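Local coordinates for protein prolyl-tRNA synthetase (Giardia lamblia ATCC 50803, PDB 3IAL) that probably charges proline tRNA with L-proline at the expense of ATP, by way of a prolyl-adenylate intermediate held in a class II synthetase active site, at residues B[38-50]-B[156-169]. Numbering follows the deposited sequence.
With PR8 (5'-O-[(R)-hydroxy{[(2S)-pyrrolidin-2-ylcarbonyl]oxy}phosphoryl]adenosine), chain H.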
# COMPACT_ATOMS: atom_id res chain seq x y z
N VAL B 38 -5.69 10.79 -13.72
CA VAL B 38 -4.26 10.71 -13.99
C VAL B 38 -3.80 12.02 -14.62
O VAL B 38 -4.60 12.84 -15.07
CB VAL B 38 -3.93 9.57 -14.96
CG1 VAL B 38 -4.34 8.22 -14.37
CG2 VAL B 38 -4.61 9.80 -16.30
N ASP B 39 -2.49 12.21 -14.65
CA ASP B 39 -1.90 13.29 -15.41
C ASP B 39 -0.77 12.76 -16.28
O ASP B 39 0.27 12.33 -15.78
CB ASP B 39 -1.43 14.41 -14.48
CG ASP B 39 -1.30 15.73 -15.21
OD1 ASP B 39 -0.89 15.69 -16.39
OD2 ASP B 39 -1.63 16.78 -14.62
N ARG B 40 -0.99 12.83 -17.60
CA ARG B 40 -0.05 12.32 -18.61
C ARG B 40 1.07 13.31 -18.92
O ARG B 40 2.01 12.97 -19.65
CB ARG B 40 -0.78 12.04 -19.94
CG ARG B 40 -1.96 11.09 -19.84
CD ARG B 40 -2.69 10.97 -21.18
NE ARG B 40 -1.99 10.10 -22.13
CZ ARG B 40 -2.46 9.76 -23.33
NH1 ARG B 40 -3.64 10.21 -23.75
NH2 ARG B 40 -1.76 8.95 -24.11
N ARG B 41 0.98 14.52 -18.38
CA ARG B 41 1.94 15.59 -18.68
C ARG B 41 3.28 15.48 -17.93
O ARG B 41 4.13 16.37 -18.02
CB ARG B 41 1.31 16.96 -18.41
CG ARG B 41 0.10 17.27 -19.28
CD ARG B 41 -0.57 18.57 -18.85
NE ARG B 41 -1.17 18.47 -17.52
CZ ARG B 41 -1.80 19.46 -16.90
NH1 ARG B 41 -1.93 20.65 -17.47
NH2 ARG B 41 -2.32 19.26 -15.69
N TYR B 42 3.47 14.41 -17.17
CA TYR B 42 4.78 14.10 -16.60
C TYR B 42 5.72 13.80 -17.76
O TYR B 42 5.41 12.95 -18.59
CB TYR B 42 4.67 12.90 -15.67
CG TYR B 42 5.85 12.71 -14.76
CD1 TYR B 42 6.01 13.49 -13.62
CD2 TYR B 42 6.81 11.74 -15.03
CE1 TYR B 42 7.09 13.32 -12.78
CE2 TYR B 42 7.90 11.56 -14.19
CZ TYR B 42 8.03 12.36 -13.07
OH TYR B 42 9.10 12.19 -12.24
N PRO B 43 6.88 14.49 -17.82
CA PRO B 43 7.77 14.40 -18.99
C PRO B 43 8.61 13.11 -19.10
O PRO B 43 9.75 13.16 -19.55
CB PRO B 43 8.68 15.62 -18.81
CG PRO B 43 8.77 15.78 -17.35
CD PRO B 43 7.40 15.44 -16.83
N VAL B 44 8.06 11.97 -18.71
CA VAL B 44 8.67 10.70 -19.04
C VAL B 44 7.58 9.87 -19.71
O VAL B 44 6.57 9.56 -19.08
CB VAL B 44 9.25 9.99 -17.80
CG1 VAL B 44 9.82 8.62 -18.17
CG2 VAL B 44 10.33 10.86 -17.17
N LYS B 45 7.77 9.56 -20.99
CA LYS B 45 6.79 8.84 -21.79
C LYS B 45 6.32 7.58 -21.08
O LYS B 45 7.12 6.79 -20.60
CB LYS B 45 7.36 8.49 -23.18
CG LYS B 45 6.56 7.46 -23.98
CD LYS B 45 7.06 7.37 -25.42
CE LYS B 45 6.58 6.09 -26.10
NZ LYS B 45 7.05 6.00 -27.52
N GLY B 46 5.00 7.41 -21.00
CA GLY B 46 4.39 6.25 -20.38
C GLY B 46 4.48 6.18 -18.86
O GLY B 46 4.17 5.13 -18.28
N CYS B 47 4.92 7.26 -18.22
CA CYS B 47 4.94 7.33 -16.76
C CYS B 47 3.96 8.41 -16.34
O CYS B 47 4.26 9.61 -16.44
CB CYS B 47 6.34 7.66 -16.25
SG CYS B 47 7.57 6.43 -16.65
N VAL B 48 2.79 8.00 -15.87
CA VAL B 48 1.72 8.93 -15.60
C VAL B 48 1.52 9.11 -14.11
O VAL B 48 1.64 8.16 -13.36
CB VAL B 48 0.39 8.49 -16.26
CG1 VAL B 48 0.60 8.23 -17.75
CG2 VAL B 48 -0.16 7.26 -15.58
N VAL B 49 1.23 10.34 -13.70
CA VAL B 49 0.89 10.63 -12.32
C VAL B 49 -0.50 10.10 -12.03
O VAL B 49 -1.43 10.35 -12.78
CB VAL B 49 0.92 12.16 -12.03
CG1 VAL B 49 0.50 12.46 -10.58
CG2 VAL B 49 2.32 12.73 -12.32
N PHE B 50 -0.63 9.34 -10.94
CA PHE B 50 -1.94 9.00 -10.38
C PHE B 50 -2.37 10.16 -9.48
O PHE B 50 -1.81 10.34 -8.39
CB PHE B 50 -1.86 7.72 -9.55
CG PHE B 50 -2.43 6.50 -10.23
CD1 PHE B 50 -3.78 6.45 -10.56
CD2 PHE B 50 -1.64 5.39 -10.47
CE1 PHE B 50 -4.33 5.30 -11.16
CE2 PHE B 50 -2.16 4.27 -11.06
CZ PHE B 50 -3.52 4.22 -11.41
N THR B 156 7.24 -0.50 -24.22
CA THR B 156 5.83 -0.16 -24.37
C THR B 156 5.68 1.09 -25.25
O THR B 156 6.26 2.14 -24.97
CB THR B 156 5.14 0.06 -23.03
OG1 THR B 156 5.17 -1.16 -22.29
CG2 THR B 156 3.68 0.48 -23.25
N LYS B 157 4.89 0.92 -26.31
CA LYS B 157 4.74 1.90 -27.37
C LYS B 157 3.29 2.38 -27.34
O LYS B 157 2.44 1.71 -26.77
CB LYS B 157 5.08 1.23 -28.70
CG LYS B 157 5.50 2.17 -29.82
CD LYS B 157 6.35 1.45 -30.88
CE LYS B 157 5.66 0.20 -31.44
NZ LYS B 157 6.52 -0.51 -32.44
N ASN B 158 3.02 3.53 -27.94
CA ASN B 158 1.68 4.13 -27.92
C ASN B 158 1.04 3.99 -26.55
O ASN B 158 0.14 3.17 -26.33
CB ASN B 158 0.78 3.48 -28.98
CG ASN B 158 1.23 3.76 -30.39
OD1 ASN B 158 1.66 4.88 -30.71
ND2 ASN B 158 1.14 2.76 -31.25
N THR B 159 1.52 4.80 -25.61
CA THR B 159 1.11 4.68 -24.22
C THR B 159 -0.31 5.24 -24.02
O THR B 159 -0.70 6.23 -24.65
CB THR B 159 2.10 5.39 -23.26
OG1 THR B 159 2.07 6.80 -23.47
CG2 THR B 159 3.53 4.89 -23.48
N LYS B 160 -1.07 4.58 -23.15
CA LYS B 160 -2.41 5.00 -22.79
C LYS B 160 -2.52 4.76 -21.28
O LYS B 160 -2.22 3.65 -20.82
CB LYS B 160 -3.45 4.16 -23.56
CG LYS B 160 -4.92 4.63 -23.45
CD LYS B 160 -5.77 4.10 -24.63
CE LYS B 160 -7.25 4.55 -24.61
NZ LYS B 160 -7.51 5.96 -25.12
N PRO B 161 -2.93 5.78 -20.51
CA PRO B 161 -3.05 5.62 -19.05
C PRO B 161 -3.78 4.35 -18.64
O PRO B 161 -4.81 4.01 -19.24
CB PRO B 161 -3.84 6.86 -18.63
CG PRO B 161 -3.46 7.87 -19.61
CD PRO B 161 -3.27 7.14 -20.92
N LEU B 162 -3.24 3.65 -17.64
CA LEU B 162 -3.84 2.45 -17.06
C LEU B 162 -3.71 1.20 -17.94
O LEU B 162 -3.57 0.10 -17.42
CB LEU B 162 -5.31 2.66 -16.68
CG LEU B 162 -5.68 3.91 -15.90
CD1 LEU B 162 -7.15 3.92 -15.58
CD2 LEU B 162 -4.87 4.00 -14.61
N ILE B 163 -3.75 1.37 -19.25
CA ILE B 163 -3.87 0.26 -20.20
C ILE B 163 -2.50 -0.16 -20.75
O ILE B 163 -2.20 -1.34 -20.81
CB ILE B 163 -4.84 0.64 -21.36
CG1 ILE B 163 -6.29 0.62 -20.84
CG2 ILE B 163 -4.70 -0.29 -22.55
CD1 ILE B 163 -7.26 1.31 -21.75
N ARG B 164 -1.69 0.81 -21.16
CA ARG B 164 -0.34 0.55 -21.69
C ARG B 164 0.60 1.65 -21.22
O ARG B 164 0.68 2.69 -21.85
CB ARG B 164 -0.33 0.52 -23.22
CG ARG B 164 -0.77 -0.78 -23.86
CD ARG B 164 -0.28 -0.85 -25.31
NE ARG B 164 -0.73 0.31 -26.07
CZ ARG B 164 -1.81 0.36 -26.85
NH1 ARG B 164 -2.57 -0.72 -27.03
NH2 ARG B 164 -2.12 1.49 -27.47
N VAL B 165 1.30 1.40 -20.11
CA VAL B 165 2.21 2.38 -19.53
C VAL B 165 3.59 1.77 -19.34
O VAL B 165 3.76 0.56 -19.43
CB VAL B 165 1.65 2.96 -18.19
CG1 VAL B 165 0.46 3.89 -18.47
CG2 VAL B 165 1.26 1.86 -17.22
N ARG B 166 4.59 2.62 -19.10
CA ARG B 166 5.96 2.15 -18.95
C ARG B 166 6.34 1.92 -17.49
O ARG B 166 7.22 1.12 -17.21
CB ARG B 166 6.93 3.10 -19.64
CG ARG B 166 6.86 2.99 -21.17
CD ARG B 166 7.65 4.07 -21.86
NE ARG B 166 9.09 3.83 -21.83
CZ ARG B 166 10.03 4.78 -21.78
NH1 ARG B 166 9.73 6.08 -21.71
NH2 ARG B 166 11.31 4.43 -21.77
N GLU B 167 5.67 2.61 -16.57
CA GLU B 167 5.67 2.22 -15.15
C GLU B 167 4.26 1.78 -14.77
O GLU B 167 3.31 2.54 -14.86
CB GLU B 167 6.15 3.34 -14.23
CG GLU B 167 5.97 3.01 -12.75
CD GLU B 167 6.82 3.87 -11.83
OE1 GLU B 167 7.37 4.89 -12.28
OE2 GLU B 167 6.95 3.51 -10.63
N ILE B 168 4.15 0.53 -14.32
CA ILE B 168 2.87 -0.12 -14.14
C ILE B 168 2.66 -0.49 -12.68
O ILE B 168 3.41 -1.30 -12.13
CB ILE B 168 2.80 -1.40 -14.99
CG1 ILE B 168 3.27 -1.14 -16.43
CG2 ILE B 168 1.37 -1.99 -14.97
CD1 ILE B 168 3.83 -2.39 -17.11
N HIS B 169 1.62 0.07 -12.06
CA HIS B 169 1.25 -0.30 -10.71
C HIS B 169 0.51 -1.63 -10.79
O HIS B 169 -0.36 -1.82 -11.65
CB HIS B 169 0.37 0.79 -10.08
CG HIS B 169 0.19 0.66 -8.61
ND1 HIS B 169 -0.98 0.18 -8.04
CD2 HIS B 169 1.03 0.92 -7.58
CE1 HIS B 169 -0.85 0.16 -6.73
NE2 HIS B 169 0.36 0.60 -6.42
C PR8 H . 2.94 -11.82 -15.30
N PR8 H . 4.59 -12.19 -13.57
O PR8 H . 3.61 -10.81 -15.55
P PR8 H . 1.33 -11.15 -17.06
N1 PR8 H . 0.35 -1.62 -18.70
C2 PR8 H . -0.57 -1.94 -17.80
N3 PR8 H . -0.77 -3.19 -17.40
C4 PR8 H . -0.05 -4.20 -17.89
C5 PR8 H . 0.92 -3.91 -18.84
C6 PR8 H . 1.11 -2.59 -19.25
N6 PR8 H . 2.05 -2.30 -20.15
N7 PR8 H . 1.50 -5.05 -19.18
C8 PR8 H . 0.93 -6.03 -18.47
N9 PR8 H . -0.03 -5.52 -17.68
CA PR8 H . 3.35 -12.74 -14.14
CB PR8 H . 2.29 -12.66 -13.06
CD PR8 H . 4.40 -12.10 -12.12
CG PR8 H . 2.91 -11.76 -11.98
C1' PR8 H . -0.89 -6.32 -16.75
O10 PR8 H . 1.84 -12.23 -15.98
O1P PR8 H . 2.21 -11.04 -18.25
C2' PR8 H . -1.87 -7.25 -17.50
O2' PR8 H . -3.14 -7.25 -16.84
O2P PR8 H . -0.14 -11.65 -17.49
C3' PR8 H . -1.25 -8.61 -17.30
O3' PR8 H . -2.25 -9.63 -17.41
C4' PR8 H . -0.84 -8.43 -15.85
O4' PR8 H . -0.07 -7.21 -15.93
C5' PR8 H . -0.01 -9.62 -15.42
O5' PR8 H . 1.12 -9.77 -16.27
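Gly46, within the type II turn from Val44 to Cys47, presses against Thr159, Val165 and Arg166. Its CA lies 3.5 Å from Thr159 CG2, tight for two carbons; the approach is possible because a CB here would point at Thr159 CG2 and Arg166 CG. The positive phi of Gly46 (72°) belongs to the turn. Gly46 O accepts a hydrogen bond from Arg166 N at 2.7 Å and a weak one from Glu167 N. Beside it, the bend of the Arg166 chain at chi3 (76°) brings NH1 to Lys45 O (2.9 Å), while NH2 bonds His154. The 156-169 segment belongs to motif 2 of the class II synthetase fold, where a loop joins antiparallel strands 143-152 and 167-177. Across the loop from the 38-50 hairpin lies the adenine of the prolyl-adenylate: Val165 N and O make weak hydrogen bonds with N1 and N6, and Ile168, in strand 167-177, sets CG2 3.4 Å from C2. Further along, Val38 CG2 meets Pro161 CB at 3.8 Å, and Leu162 CD2 approaches Phe50 CZ at 3.5 Å, with Met32 of helix 24-34 touching Val38 and Leu162. The outer margin is solvent-facing and looser. Arg40 is modelled in two conformations; in one, Pro161 CD lies over one guanidinium face, offset toward the rim. Lys45, fully extended, brings its CG no closer than 4.0 Å to Thr159 CG2.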